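Fatty acyl CoA synthetase FADD13 (FATTY-ACYL-CoA SYNTHETASE) (Mycobacterium tuberculosis, PDB 3R44) belongs to the AMP-binding enzyme family of the ANL clan, carrying a large AMP-binding region followed by a smaller C-terminal domain. Local coordinates at residues L214-P219 against T227-S232; K249-I254 against P276-L281. All coordinates share one frame; numbering follows the deposited sequence. Where two conformers were deposited one is given.

How the interactions relate
The two contacts follow one another along the chain, their centres about 20 Å apart, and Leu215 joins them. In interaction 1, Leu214 and Leu216 of strand 213-216 face helix 223-235; Leu215 between them points the other way, into helix 247-256, which carries one side of interaction 2. There Leu215 CD2 meets Val250 CG2 at 3.6 Å and Leu215 CD1 meets Leu253 CD2 at the same distance. The strand is thus covered by a helix on each face. Interaction 1 is buried, and its Phe231 side chain lies about 11 Å from the bound histidine; interaction 2 lies near the surface, its centre about 26 Å from the centre of the chain.

Interaction 1 (L214-P219 against T227-S232); sequences LLLPLP and TTVIFS
Leu214 and Thr228 form the closest meeting between strand 213-216 and helix 223-235. The two side chains pass at a slant, methyl against methyl, with Leu214 CD2 3.5 Å from Thr228 CG2. The other branch of the leucine, CD1, is shared: it touches the same threonine methyl and lies 4.0 Å from Phe231 CE2, with CZ as near. Phe231 reaches it because its CG sits between the backbone N and the carbonyl carbon (chi1 85°), which lays the ring back over the preceding turn, one face over Thr228 CA. Outside the two segments, Trp202 of helix 192-205 packs against this ring with nearly parallel planes. Further along the strand, Leu216 CD2 meets Val229 CG2 at 4.0 Å, the side chains crossing at about a right angle.

The backbones stay well apart, the axes of strand 214-216 and helix 227-232 approaching to 10.4 Å and running nearly antiparallel (155°). This is the helix of a beta-alpha-beta crossover, leading from strand 213-216 to its parallel neighbour 238-241, to which Leu214 and Leu216 are bonded through their backbones.

The hydroxyls of Thr228 and Ser232 both bond to carbonyls of their own helix. Thr228 OG1 bonds to Ala224 O, one turn back, while CG2, anti to the backbone N, is presented to the strand. Thr228 O takes two donors from Ser232, OG at 2.9 Å and the backbone N at 3.0 Å, arriving from opposite faces of the carbonyl plane; the hydroxyl is tilted 33° from that plane.

With both hydroxyls turned to helix carbonyls, threonine and serine can sit in this largely buried interface, and strand and helix are held together by leucine, valine, phenylalanine and threonine carbon atoms.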
loop_
_atom_site.group_PDB
_atom_site.type_symbol
_atom_site.label_atom_id
_atom_site.label_comp_id
_atom_site.label_asym_id
_atom_site.label_seq_id
_atom_site.Cartn_x
_atom_site.Cartn_y
_atom_site.Cartn_z
ATOM N N LEU A 214 -7.177 0.061 17.385
ATOM C CA LEU A 214 -6.430 0.542 16.236
ATOM C C LEU A 214 -7.379 1.171 15.226
ATOM O O LEU A 214 -8.309 0.518 14.702
ATOM C CB LEU A 214 -5.595 -0.613 15.622
ATOM C CG LEU A 214 -4.649 -0.176 14.493
ATOM C CD1 LEU A 214 -3.512 -1.190 14.327
ATOM C CD2 LEU A 214 -5.434 -0.083 13.179
ATOM N N LEU A 215 -7.140 2.443 14.924
ATOM C CA LEU A 215 -7.950 3.184 13.953
ATOM C C LEU A 215 -7.485 2.947 12.528
ATOM O O LEU A 215 -6.285 3.161 12.191
ATOM C CB LEU A 215 -7.907 4.668 14.270
ATOM C CG LEU A 215 -8.604 5.538 13.245
ATOM C CD1 LEU A 215 -10.128 5.378 13.396
ATOM C CD2 LEU A 215 -8.115 7.010 13.429
ATOM N N LEU A 216 -8.400 2.461 11.713
ATOM C CA LEU A 216 -8.191 2.241 10.277
ATOM C C LEU A 216 -9.073 3.202 9.491
ATOM O O LEU A 216 -10.285 2.995 9.379
ATOM C CB LEU A 216 -8.534 0.807 9.864
ATOM C CG LEU A 216 -8.154 0.487 8.416
ATOM C CD1 LEU A 216 -6.749 0.870 8.065
ATOM C CD2 LEU A 216 -8.415 -0.992 8.148
ATOM N N PRO A 217 -8.463 4.262 8.937
ATOM C CA PRO A 217 -9.294 5.201 8.203
ATOM C C PRO A 217 -8.845 5.257 6.733
ATOM O O PRO A 217 -9.097 6.281 6.040
ATOM C CB PRO A 217 -8.966 6.516 8.895
ATOM C CG PRO A 217 -7.451 6.383 9.087
ATOM C CD PRO A 217 -7.195 4.912 9.332
ATOM N N LEU A 218 -8.206 4.175 6.276
ATOM C CA LEU A 218 -7.728 4.056 4.919
ATOM C C LEU A 218 -8.438 2.849 4.273
ATOM O O LEU A 218 -8.762 1.882 4.951
ATOM C CB LEU A 218 -6.237 3.790 4.893
ATOM C CG LEU A 218 -5.405 4.882 5.591
ATOM C CD1 LEU A 218 -4.059 4.352 6.056
ATOM C CD2 LEU A 218 -5.299 6.051 4.634
ATOM N N PRO A 219 -8.542 2.843 2.945
ATOM C CA PRO A 219 -9.335 1.775 2.309
ATOM C C PRO A 219 -8.769 0.380 2.464
ATOM O O PRO A 219 -7.554 0.150 2.364
ATOM C CB PRO A 219 -9.343 2.176 0.831
ATOM C CG PRO A 219 -9.175 3.690 0.885
ATOM C CD PRO A 219 -8.195 3.911 2.001
ATOM N N THR A 227 -3.340 -6.198 5.600
ATOM C CA THR A 227 -2.394 -6.747 6.578
ATOM C C THR A 227 -2.727 -6.274 8.005
ATOM O O THR A 227 -2.670 -7.086 8.942
ATOM C CB THR A 227 -0.971 -6.436 6.127
ATOM O OG1 THR A 227 -0.764 -7.075 4.855
ATOM C CG2 THR A 227 0.054 -6.938 7.149
ATOM N N THR A 228 -3.152 -5.003 8.174
ATOM C CA THR A 228 -3.587 -4.447 9.471
ATOM C C THR A 228 -4.769 -5.190 10.021
ATOM O O THR A 228 -4.814 -5.531 11.185
ATOM C CB THR A 228 -4.009 -2.997 9.338
ATOM O OG1 THR A 228 -2.892 -2.249 8.904
ATOM C CG2 THR A 228 -4.556 -2.363 10.647
ATOM N N VAL A 229 -5.733 -5.485 9.181
ATOM C CA VAL A 229 -6.898 -6.255 9.642
ATOM C C VAL A 229 -6.461 -7.640 10.181
ATOM O O VAL A 229 -6.899 -8.117 11.234
ATOM C CB VAL A 229 -7.905 -6.390 8.493
ATOM C CG1 VAL A 229 -8.975 -7.526 8.738
ATOM C CG2 VAL A 229 -8.531 -5.011 8.120
ATOM N N ILE A 230 -5.607 -8.322 9.430
ATOM C CA ILE A 230 -5.120 -9.649 9.800
ATOM C C ILE A 230 -4.219 -9.634 11.064
ATOM O O ILE A 230 -4.360 -10.466 11.960
ATOM C CB ILE A 230 -4.346 -10.344 8.610
ATOM C CG1 ILE A 230 -5.231 -10.442 7.347
ATOM C CG2 ILE A 230 -3.809 -11.724 9.047
ATOM C CD1 ILE A 230 -6.570 -10.928 7.628
ATOM N N PHE A 231 -3.311 -8.689 11.171
ATOM C CA PHE A 231 -2.479 -8.664 12.365
ATOM C C PHE A 231 -3.242 -8.233 13.582
ATOM O O PHE A 231 -2.898 -8.644 14.666
ATOM C CB PHE A 231 -1.096 -8.003 12.190
ATOM C CG PHE A 231 -1.053 -6.493 12.349
ATOM C CD1 PHE A 231 -0.523 -5.704 11.310
ATOM C CD2 PHE A 231 -1.479 -5.871 13.510
ATOM C CE1 PHE A 231 -0.414 -4.283 11.458
ATOM C CE2 PHE A 231 -1.354 -4.483 13.688
ATOM C CZ PHE A 231 -0.839 -3.691 12.656
ATOM N N SER A 232 -4.345 -7.538 13.373
ATOM C CA SER A 232 -5.246 -7.214 14.470
ATOM C C SER A 232 -5.833 -8.491 15.080
ATOM O O SER A 232 -5.892 -8.647 16.317
ATOM C CB SER A 232 -6.341 -6.244 14.033
ATOM O OG SER A 232 -5.788 -4.947 13.831
#

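Interaction 2 (K249-I254 against P276-L281)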
loop_
_atom_site.group_PDB
_atom_site.type_symbol
_atom_site.label_atom_id
_atom_site.label_comp_id
_atom_site.label_asym_id
_atom_site.label_seq_id
_atom_site.Cartn_x
_atom_site.Cartn_y
_atom_site.Cartn_z
ATOM N N LYS A 249 -13.703 15.009 12.307
ATOM C CA LYS A 249 -14.406 14.032 13.135
ATOM C C LYS A 249 -13.460 13.011 13.757
ATOM O O LYS A 249 -13.854 12.276 14.694
ATOM C CB LYS A 249 -15.462 13.269 12.317
ATOM C CG LYS A 249 -16.556 14.146 11.736
ATOM C CD LYS A 249 -17.885 13.385 11.650
ATOM C CE LYS A 249 -18.999 14.291 11.109
ATOM N NZ LYS A 249 -19.079 14.015 9.618
ATOM N N VAL A 250 -12.221 12.938 13.282
ATOM C CA VAL A 250 -11.338 11.824 13.683
ATOM C C VAL A 250 -10.836 11.887 15.128
ATOM O O VAL A 250 -10.751 10.860 15.800
ATOM C CB VAL A 250 -10.193 11.631 12.672
ATOM C CG1 VAL A 250 -9.302 12.812 12.644
ATOM C CG2 VAL A 250 -9.395 10.294 12.904
ATOM N N TRP A 251 -10.551 13.083 15.637
ATOM C CA TRP A 251 -10.022 13.166 17.004
ATOM C C TRP A 251 -11.085 12.744 18.001
ATOM O O TRP A 251 -10.767 12.133 18.998
ATOM C CB TRP A 251 -9.468 14.550 17.344
ATOM C CG TRP A 251 -8.124 14.846 16.706
ATOM C CD1 TRP A 251 -7.889 15.737 15.718
ATOM C CD2 TRP A 251 -6.866 14.215 16.987
ATOM N NE1 TRP A 251 -6.560 15.726 15.367
ATOM C CE2 TRP A 251 -5.915 14.775 16.097
ATOM C CE3 TRP A 251 -6.460 13.200 17.846
ATOM C CZ2 TRP A 251 -4.568 14.403 16.098
ATOM C CZ3 TRP A 251 -5.106 12.820 17.850
ATOM C CH2 TRP A 251 -4.187 13.412 16.978
ATOM N N SER A 252 -12.339 13.113 17.761
ATOM C CA SER A 252 -13.443 12.704 18.623
ATOM C C SER A 252 -13.525 11.188 18.678
ATOM O O SER A 252 -13.836 10.593 19.692
ATOM C CB SER A 252 -14.773 13.236 18.065
ATOM O OG SER A 252 -15.834 12.956 18.955
ATOM N N LEU A 253 -13.283 10.571 17.538
ATOM C CA LEU A 253 -13.422 9.146 17.406
ATOM C C LEU A 253 -12.285 8.523 18.181
ATOM O O LEU A 253 -12.486 7.527 18.882
ATOM C CB LEU A 253 -13.349 8.757 15.920
ATOM C CG LEU A 253 -13.312 7.250 15.634
ATOM C CD1 LEU A 253 -14.462 6.512 16.357
ATOM C CD2 LEU A 253 -13.294 6.930 14.098
ATOM N N ILE A 254 -11.093 9.096 18.033
ATOM C CA ILE A 254 -9.884 8.608 18.705
ATOM C C ILE A 254 -10.054 8.670 20.249
ATOM O O ILE A 254 -9.692 7.731 20.988
ATOM C CB ILE A 254 -8.660 9.414 18.224
ATOM C CG1 ILE A 254 -8.166 8.875 16.877
ATOM C CG2 ILE A 254 -7.529 9.444 19.261
ATOM C CD1 ILE A 254 -7.109 9.780 16.220
ATOM N N PRO A 276 -9.509 22.211 14.848
ATOM C CA PRO A 276 -9.637 22.768 16.212
ATOM C C PRO A 276 -9.423 21.680 17.255
ATOM O O PRO A 276 -8.869 21.947 18.333
ATOM C CB PRO A 276 -11.100 23.229 16.249
ATOM C CG PRO A 276 -11.356 23.699 14.869
ATOM C CD PRO A 276 -10.598 22.701 13.984
ATOM N N GLU A 277 -9.830 20.450 16.926
ATOM C CA GLU A 277 -9.677 19.360 17.879
ATOM C C GLU A 277 -8.231 19.020 18.273
ATOM O O GLU A 277 -8.035 18.417 19.324
ATOM C CB GLU A 277 -10.424 18.105 17.437
ATOM C CG GLU A 277 -11.946 18.287 17.421
ATOM C CD GLU A 277 -12.475 19.120 16.204
ATOM O OE1 GLU A 277 -11.744 19.397 15.167
ATOM O OE2 GLU A 277 -13.660 19.547 16.318
ATOM N N PHE A 278 -7.254 19.327 17.428
ATOM C CA PHE A 278 -5.846 19.012 17.727
ATOM C C PHE A 278 -5.362 19.734 18.982
ATOM O O PHE A 278 -4.704 19.134 19.830
ATOM C CB PHE A 278 -4.970 19.419 16.562
ATOM C CG PHE A 278 -3.519 19.078 16.739
ATOM C CD1 PHE A 278 -3.084 17.807 16.602
ATOM C CD2 PHE A 278 -2.593 20.052 17.050
ATOM C CE1 PHE A 278 -1.723 17.503 16.736
ATOM C CE2 PHE A 278 -1.257 19.752 17.227
ATOM C CZ PHE A 278 -0.820 18.500 17.093
ATOM N N ALA A 279 -5.699 21.015 19.050
ATOM C CA ALA A 279 -5.341 21.883 20.165
ATOM C C ALA A 279 -6.226 21.534 21.332
ATOM O O ALA A 279 -5.810 21.703 22.468
ATOM C CB ALA A 279 -5.536 23.370 19.777
ATOM N N GLU A 280 -7.453 21.081 21.066
ATOM C CA GLU A 280 -8.474 21.066 22.102
ATOM C C GLU A 280 -8.784 19.755 22.826
ATOM O O GLU A 280 -9.064 19.774 24.016
ATOM C CB GLU A 280 -9.708 21.863 21.657
ATOM C CG GLU A 280 -10.949 21.203 21.195
ATOM C CD GLU A 280 -11.770 22.145 20.250
ATOM O OE1 GLU A 280 -12.606 21.622 19.470
ATOM O OE2 GLU A 280 -11.571 23.389 20.251
ATOM N N LEU A 281 -8.682 18.617 22.148
ATOM C CA LEU A 281 -8.974 17.329 22.787
ATOM C C LEU A 281 -7.674 16.684 23.267
ATOM O O LEU A 281 -6.636 16.871 22.627
ATOM C CB LEU A 281 -9.696 16.402 21.795
ATOM C CG LEU A 281 -11.125 16.766 21.366
ATOM C CD1 LEU A 281 -11.648 15.734 20.358
ATOM C CD2 LEU A 281 -12.108 16.897 22.531
HETATM O O HOH W 1 -11.026 16.045 14.562
#
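Trp251 carries the contact from helix 247-256, meeting Glu277, Phe278 and Leu281 in turn. Its CB lies 3.7 Å from Glu277 CB, where the backbones also come nearest. Farther out, the indole and Phe278 lie side by side and point the same way. Trp251 CZ2 comes to the edge of the phenyl ring, in its plane, 3.7 Å from Phe278 CD1, while Phe278 CA sits over one indole face, toward the rim. Leu281, the first residue to leave the helical conformation after 276-280, sends CD1 back to 3.9 Å from Trp251 CB; the same methyl rests on the peptide between Trp251 and Ser252.

Both helices belong to the alpha/beta layering around the large mixed sheet. Helix 247-256 links strands 238-241 and 261-264, and the short helix 276-280 follows helix 266-274 on the way from 261-264 to 288-291, so the contact ties together two successive connections of the sheet.

Polar partners hold the indole and bridge the helices. Trp251 NE1 donates to Met272 O, which helps fix the rotation of the indole, and Lys307 makes cation-pi contacts with both Trp251 and Phe278. The Glu277 chain bends at chi2 (76°); its carboxylate lies within 18° of parallel with the indole but is not stacked on it, CB alone touching the tryptophan. A water accepts from Trp251 N at 3.2 Å and gives a weak, long bond to Glu277 OE1 at 3.5 Å. Leu281 N still donates to Glu277 O at 2.9 Å as the chain leaves the helix.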